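Local coordinates for protein kallistatin (Homo sapiens, PDB 6F4V) that inhibits tissue kallikrein as a serpin, forming a stable equimolar complex with the protease as its own reactive site is cleaved, at residues A[98-103]-A[158-163]; A[283-288]-A[313-318]. All blocks are in the same frame, centred on the assembly; numbering follows the deposited sequence.

Contact 1 of 2, residues A[98-103]-A[158-163]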
loop_
_atom_site.group_PDB
_atom_site.type_symbol
_atom_site.label_atom_id
_atom_site.label_comp_id
_atom_site.label_asym_id
_atom_site.label_seq_id
_atom_site.Cartn_x
_atom_site.Cartn_y
_atom_site.Cartn_z
ATOM N N PHE A 98 -2.769 20.633 0.715
ATOM C CA PHE A 98 -2.070 21.790 1.228
ATOM C C PHE A 98 -2.028 22.806 0.093
ATOM O O PHE A 98 -1.388 22.575 -0.916
ATOM C CB PHE A 98 -0.697 21.370 1.745
ATOM C CG PHE A 98 -0.789 20.501 2.947
ATOM C CD1 PHE A 98 -0.966 19.130 2.817
ATOM C CD2 PHE A 98 -0.741 21.054 4.226
ATOM C CE1 PHE A 98 -1.074 18.324 3.936
ATOM C CE2 PHE A 98 -0.862 20.250 5.350
ATOM C CZ PHE A 98 -1.023 18.884 5.205
ATOM N N LEU A 99 -2.768 23.906 0.264
ATOM C CA LEU A 99 -3.042 24.873 -0.791
ATOM C C LEU A 99 -2.249 26.153 -0.577
ATOM O O LEU A 99 -2.188 26.646 0.537
ATOM C CB LEU A 99 -4.521 25.225 -0.759
ATOM C CG LEU A 99 -5.515 24.078 -0.925
ATOM C CD1 LEU A 99 -6.931 24.601 -0.770
ATOM C CD2 LEU A 99 -5.332 23.396 -2.268
ATOM N N SER A 100 -1.668 26.696 -1.638
ATOM C CA SER A 100 -0.962 27.977 -1.553
ATOM C C SER A 100 -1.919 29.051 -1.006
ATOM O O SER A 100 -3.039 29.168 -1.493
ATOM C CB SER A 100 -0.435 28.395 -2.934
ATOM O OG SER A 100 0.241 29.651 -2.875
ATOM N N HIS A 101 -1.492 29.784 0.026
ATOM C CA HIS A 101 -2.221 30.977 0.508
ATOM C C HIS A 101 -2.600 31.979 -0.599
ATOM O O HIS A 101 -3.602 32.662 -0.465
ATOM C CB HIS A 101 -1.412 31.740 1.586
ATOM C CG HIS A 101 -1.669 31.282 2.991
ATOM N ND1 HIS A 101 -0.653 30.935 3.859
ATOM C CD2 HIS A 101 -2.824 31.144 3.691
ATOM C CE1 HIS A 101 -1.170 30.583 5.026
ATOM N NE2 HIS A 101 -2.486 30.695 4.948
ATOM N N ASN A 102 -1.805 32.080 -1.662
ATOM C CA ASN A 102 -2.022 33.084 -2.723
ATOM C C ASN A 102 -3.110 32.726 -3.723
ATOM O O ASN A 102 -3.998 33.530 -4.007
ATOM C CB ASN A 102 -0.725 33.302 -3.525
ATOM C CG ASN A 102 0.369 33.959 -2.707
ATOM O OD1 ASN A 102 0.101 34.844 -1.901
ATOM N ND2 ASN A 102 1.612 33.530 -2.916
ATOM N N LEU A 103 -3.007 31.512 -4.250
ATOM C CA LEU A 103 -3.619 31.123 -5.510
ATOM C C LEU A 103 -5.130 30.875 -5.386
ATOM O O LEU A 103 -5.622 30.451 -4.331
ATOM C CB LEU A 103 -2.904 29.864 -6.005
ATOM C CG LEU A 103 -3.106 29.340 -7.427
ATOM C CD1 LEU A 103 -2.304 30.175 -8.412
ATOM C CD2 LEU A 103 -2.680 27.881 -7.507
ATOM N N ASP A 158 8.613 26.800 -6.066
ATOM C CA ASP A 158 7.517 27.121 -7.001
ATOM C C ASP A 158 6.313 26.146 -6.918
ATOM O O ASP A 158 5.476 26.101 -7.822
ATOM C CB ASP A 158 8.063 27.182 -8.442
ATOM C CG ASP A 158 8.849 25.933 -8.843
ATOM O OD1 ASP A 158 9.135 25.089 -7.968
ATOM O OD2 ASP A 158 9.200 25.805 -10.037
ATOM N N VAL A 159 6.237 25.370 -5.842
ATOM C CA VAL A 159 5.085 24.500 -5.593
ATOM C C VAL A 159 3.912 25.334 -5.100
ATOM O O VAL A 159 4.098 26.232 -4.285
ATOM C CB VAL A 159 5.447 23.388 -4.582
ATOM C CG1 VAL A 159 4.208 22.657 -4.071
ATOM C CG2 VAL A 159 6.427 22.420 -5.222
ATOM N N LEU A 160 2.714 25.044 -5.608
ATOM C CA LEU A 160 1.483 25.710 -5.176
ATOM C C LEU A 160 0.467 24.778 -4.508
ATOM O O LEU A 160 -0.530 25.245 -3.967
ATOM C CB LEU A 160 0.827 26.379 -6.383
ATOM C CG LEU A 160 1.706 27.384 -7.159
ATOM C CD1 LEU A 160 1.018 27.737 -8.476
ATOM C CD2 LEU A 160 2.017 28.643 -6.339
ATOM N N MET A 161 0.697 23.461 -4.565
ATOM C CA MET A 161 -0.198 22.525 -3.889
ATOM C C MET A 161 0.523 21.210 -3.634
ATOM O O MET A 161 1.279 20.746 -4.467
ATOM C CB MET A 161 -1.466 22.272 -4.730
ATOM C CG MET A 161 -2.499 21.385 -4.060
ATOM S SD MET A 161 -3.845 20.944 -5.180
ATOM C CE MET A 161 -3.210 19.401 -5.847
ATOM N N VAL A 162 0.264 20.620 -2.474
ATOM C CA VAL A 162 0.692 19.260 -2.214
ATOM C C VAL A 162 -0.536 18.467 -1.787
ATOM O O VAL A 162 -1.237 18.848 -0.842
ATOM C CB VAL A 162 1.782 19.184 -1.141
ATOM C CG1 VAL A 162 2.134 17.729 -0.848
ATOM C CG2 VAL A 162 3.010 19.939 -1.587
ATOM N N LEU A 163 -0.792 17.389 -2.520
ATOM C CA LEU A 163 -1.817 16.425 -2.181
ATOM C C LEU A 163 -1.167 15.346 -1.342
ATOM O O LEU A 163 -0.057 14.909 -1.637
ATOM C CB LEU A 163 -2.351 15.835 -3.469
ATOM C CG LEU A 163 -3.368 14.730 -3.443
ATOM C CD1 LEU A 163 -4.253 14.865 -4.695
ATOM C CD2 LEU A 163 -2.753 13.337 -3.344
#

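Contact 2 of 2, residues A[283-288]-A[313-318]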
loop_
_atom_site.group_PDB
_atom_site.type_symbol
_atom_site.label_atom_id
_atom_site.label_comp_id
_atom_site.label_asym_id
_atom_site.label_seq_id
_atom_site.Cartn_x
_atom_site.Cartn_y
_atom_site.Cartn_z
ATOM N N LEU A 283 7.855 8.211 -6.507
ATOM C CA LEU A 283 6.870 7.838 -7.509
ATOM C C LEU A 283 7.026 8.594 -8.828
ATOM O O LEU A 283 6.756 8.027 -9.888
ATOM C CB LEU A 283 5.472 8.044 -6.967
ATOM C CG LEU A 283 5.081 7.207 -5.747
ATOM C CD1 LEU A 283 3.625 7.437 -5.392
ATOM C CD2 LEU A 283 5.350 5.717 -5.917
ATOM N N ASP A 284 7.485 9.841 -8.765
ATOM C CA ASP A 284 7.730 10.610 -10.002
ATOM C C ASP A 284 8.810 9.977 -10.870
ATOM O O ASP A 284 8.783 10.177 -12.085
ATOM C CB ASP A 284 8.041 12.093 -9.740
ATOM C CG ASP A 284 9.176 12.278 -8.813
ATOM O OD1 ASP A 284 8.924 12.257 -7.590
ATOM O OD2 ASP A 284 10.329 12.375 -9.310
ATOM N N GLN A 285 9.707 9.193 -10.261
ATOM C CA GLN A 285 10.729 8.431 -10.984
ATOM C C GLN A 285 10.273 7.041 -11.420
ATOM O O GLN A 285 10.755 6.536 -12.436
ATOM C CB GLN A 285 12.046 8.374 -10.178
ATOM C CG GLN A 285 12.712 9.745 -10.062
ATOM C CD GLN A 285 13.887 9.777 -9.078
ATOM O OE1 GLN A 285 14.203 8.776 -8.450
ATOM N NE2 GLN A 285 14.529 10.950 -8.937
ATOM N N ILE A 286 9.305 6.455 -10.719
ATOM C CA ILE A 286 8.816 5.096 -10.992
ATOM C C ILE A 286 7.605 5.029 -11.918
ATOM O O ILE A 286 7.588 4.252 -12.866
ATOM C CB ILE A 286 8.467 4.381 -9.657
ATOM C CG1 ILE A 286 9.727 4.178 -8.802
ATOM C CG2 ILE A 286 7.760 3.037 -9.883
ATOM C CD1 ILE A 286 9.412 3.959 -7.321
ATOM N N LEU A 287 6.597 5.850 -11.655
ATOM C CA LEU A 287 5.324 5.739 -12.340
ATOM C C LEU A 287 5.330 6.000 -13.824
ATOM O O LEU A 287 4.481 5.463 -14.506
ATOM C CB LEU A 287 4.248 6.576 -11.668
ATOM C CG LEU A 287 3.812 6.140 -10.264
ATOM C CD1 LEU A 287 2.720 7.063 -9.788
ATOM C CD2 LEU A 287 3.374 4.700 -10.146
ATOM N N PRO A 288 6.303 6.764 -14.363
ATOM C CA PRO A 288 6.335 6.832 -15.822
ATOM C C PRO A 288 6.468 5.462 -16.506
ATOM O O PRO A 288 6.055 5.318 -17.663
ATOM C CB PRO A 288 7.574 7.702 -16.101
ATOM C CG PRO A 288 7.634 8.594 -14.919
ATOM C CD PRO A 288 7.273 7.694 -13.762
ATOM N N ALA A 313 3.365 18.582 -12.772
ATOM C CA ALA A 313 3.758 17.681 -11.699
ATOM C C ALA A 313 5.149 18.026 -11.192
ATOM O O ALA A 313 6.015 18.360 -11.982
ATOM C CB ALA A 313 3.741 16.244 -12.191
ATOM N N SER A 314 5.336 17.967 -9.876
ATOM C CA SER A 314 6.627 18.070 -9.244
ATOM C C SER A 314 6.908 16.696 -8.580
ATOM O O SER A 314 6.703 15.667 -9.219
ATOM C CB SER A 314 6.686 19.262 -8.283
ATOM O OG SER A 314 8.051 19.544 -7.945
ATOM N N LYS A 315 7.391 16.655 -7.348
ATOM C CA LYS A 315 7.806 15.403 -6.733
ATOM C C LYS A 315 6.594 14.656 -6.171
ATOM O O LYS A 315 5.618 15.275 -5.738
ATOM C CB LYS A 315 8.802 15.661 -5.591
ATOM C CG LYS A 315 10.156 16.272 -5.991
ATOM C CD LYS A 315 10.933 15.484 -7.041
ATOM C CE LYS A 315 11.560 14.225 -6.449
ATOM N NZ LYS A 315 12.227 13.393 -7.481
ATOM N N SER A 316 6.704 13.334 -6.131
ATOM C CA SER A 316 5.689 12.452 -5.517
ATOM C C SER A 316 6.372 11.324 -4.762
ATOM O O SER A 316 7.185 10.573 -5.345
ATOM C CB SER A 316 4.730 11.864 -6.580
ATOM O OG SER A 316 3.753 10.981 -6.006
ATOM N N PHE A 317 6.080 11.222 -3.457
ATOM C CA PHE A 317 6.726 10.234 -2.593
ATOM C C PHE A 317 5.730 9.248 -2.047
ATOM O O PHE A 317 4.540 9.557 -1.914
ATOM C CB PHE A 317 7.458 10.930 -1.441
ATOM C CG PHE A 317 8.498 11.898 -1.909
ATOM C CD1 PHE A 317 9.722 11.431 -2.428
ATOM C CD2 PHE A 317 8.253 13.261 -1.888
ATOM C CE1 PHE A 317 10.698 12.325 -2.871
ATOM C CE2 PHE A 317 9.225 14.158 -2.353
ATOM C CZ PHE A 317 10.431 13.690 -2.837
ATOM N N HIS A 318 6.209 8.054 -1.753
ATOM C CA HIS A 318 5.428 7.064 -1.028
ATOM C C HIS A 318 6.323 6.395 0.016
ATOM O O HIS A 318 7.427 5.975 -0.308
ATOM C CB HIS A 318 4.872 5.985 -1.968
ATOM C CG HIS A 318 3.991 4.999 -1.265
ATOM N ND1 HIS A 318 2.688 5.288 -0.935
ATOM C CD2 HIS A 318 4.230 3.747 -0.812
ATOM C CE1 HIS A 318 2.165 4.250 -0.298
ATOM N NE2 HIS A 318 3.087 3.304 -0.202
#

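Contact 1 of 2, residues A[98-103]-A[158-163]
Leu160 meets Ser100 and Leu103 where strand 159-163 runs beside strand 98-100, the two short segments lying antiparallel at 168°. Leu160 O accepts a noticeably bent bond from Ser100 N at 3.0 Å, while the isobutyl group crosses the side chain of Leu103 at about a right angle, Leu160 CD1 coming within 3.8 Å of Leu103 CD2. A branched leucine suits this place because it can send CD1 to the methyls of Leu103 while CD2 lies near Ser100 OG; it also touches Phe341. Ser100 points its side chain toward this strand, its CB 3.3 Å from Leu160 O, and its hydroxyl suits the turn, OG receiving a weak bond from Asn102 N. Met161 pairs with Leu99 at a non-hydrogen-bonded position. Anti to the backbone N (chi1 -176°), Met161 CG is set against Leu99 CD2 at 3.9 Å, and the chain then bends at chi3. Met161 CA also makes a CH contact to Phe98 O at 3.2 Å. Val162 then forms the hydrogen-bonded pair with Phe98. Phe98 N reaches Val162 O at 2.8 Å in a nearly straight bond (176°), and Val162 N returns a bond to Phe98 O at 3.0 Å; Val162 O also lies at the edge of the Phe98 ring. Beta-branched Val162 and flat Phe98 share the sheet face covered by helix 129-143, where both touch Ile136. On the far side of strand 89-100, Phe98 stacks on Phe122 of strand 120-124, whereas strand 159-172 is flanked by strand 328-340, against which Leu160 and Met161 both face Ile339 in a classic beta bulge.

Contact 2 of 2, residues A[283-288]-A[313-318]
This is a polar and apolar junction between a short helix, 283-286, and the early part of strand 312-324, formed just where strand 269-282 of the same large sheet gives way to the helix. Asp284 supplies the polar half. Its OD1 accepts the backbone N of Ser316 at 2.9 Å in a fairly straight bond (170°), met on the anti side and 26° out of the carboxylate plane. Its OD2, met on the syn side, forms a salt bridge with Lys315 NZ at 2.8 Å. The torsion chi1 of 55° puts Asp284 CG in the crowded position between its own N and carbonyl carbon, and the short side chain then reaches across with one oxygen for each donor. Lys315, which also touches Glu154, bends at chi2 and chi3; the bends bring NZ round to OD2, with CE passing near both oxygens. An alanine in place of Asp284 would probably leave Ser316 N without this acceptor and Lys315 NZ without this salt-bridge partner. Leu283 forms the apolar half: Leu283 CD1 lies 3.9 Å from His318 CB, and Leu283 CB packs 3.5 Å from Ser316 OG. Serine suits this place because its hydroxyl bonds to Tyr40 OH and Ser336 O while lying beside the leucine. Leu283 N adds a weak bond to Ser316 O. The ring nitrogens of His318 turn elsewhere, to Thr335 OG1 and the backbone N of Ser32. His318, tied to the residue just before helix 33-44 and to strand 328-340, is consistent with the shutter region of serpins beneath the large sheet.

Contacts 1 and 2 are both largely buried and belong to the same large sheet, their centres about 17 Å apart. Contact 1 joins two neighbouring strands by backbone pairing and aliphatic packing, farther from the centre of the chain; contact 2 instead joins a helix to a strand, with a buried leucine at one end and a salt bridge toward the partly exposed side. Strand 328-340 lies between strands 159-172 and 312-324, bonding to both, an order consistent with a cleaved serpin whose reactive-centre loop has entered the sheet. The two contacts just touch, in loose packing, at Val159 CG2 and Ser314 OG, 4.3 Å apart.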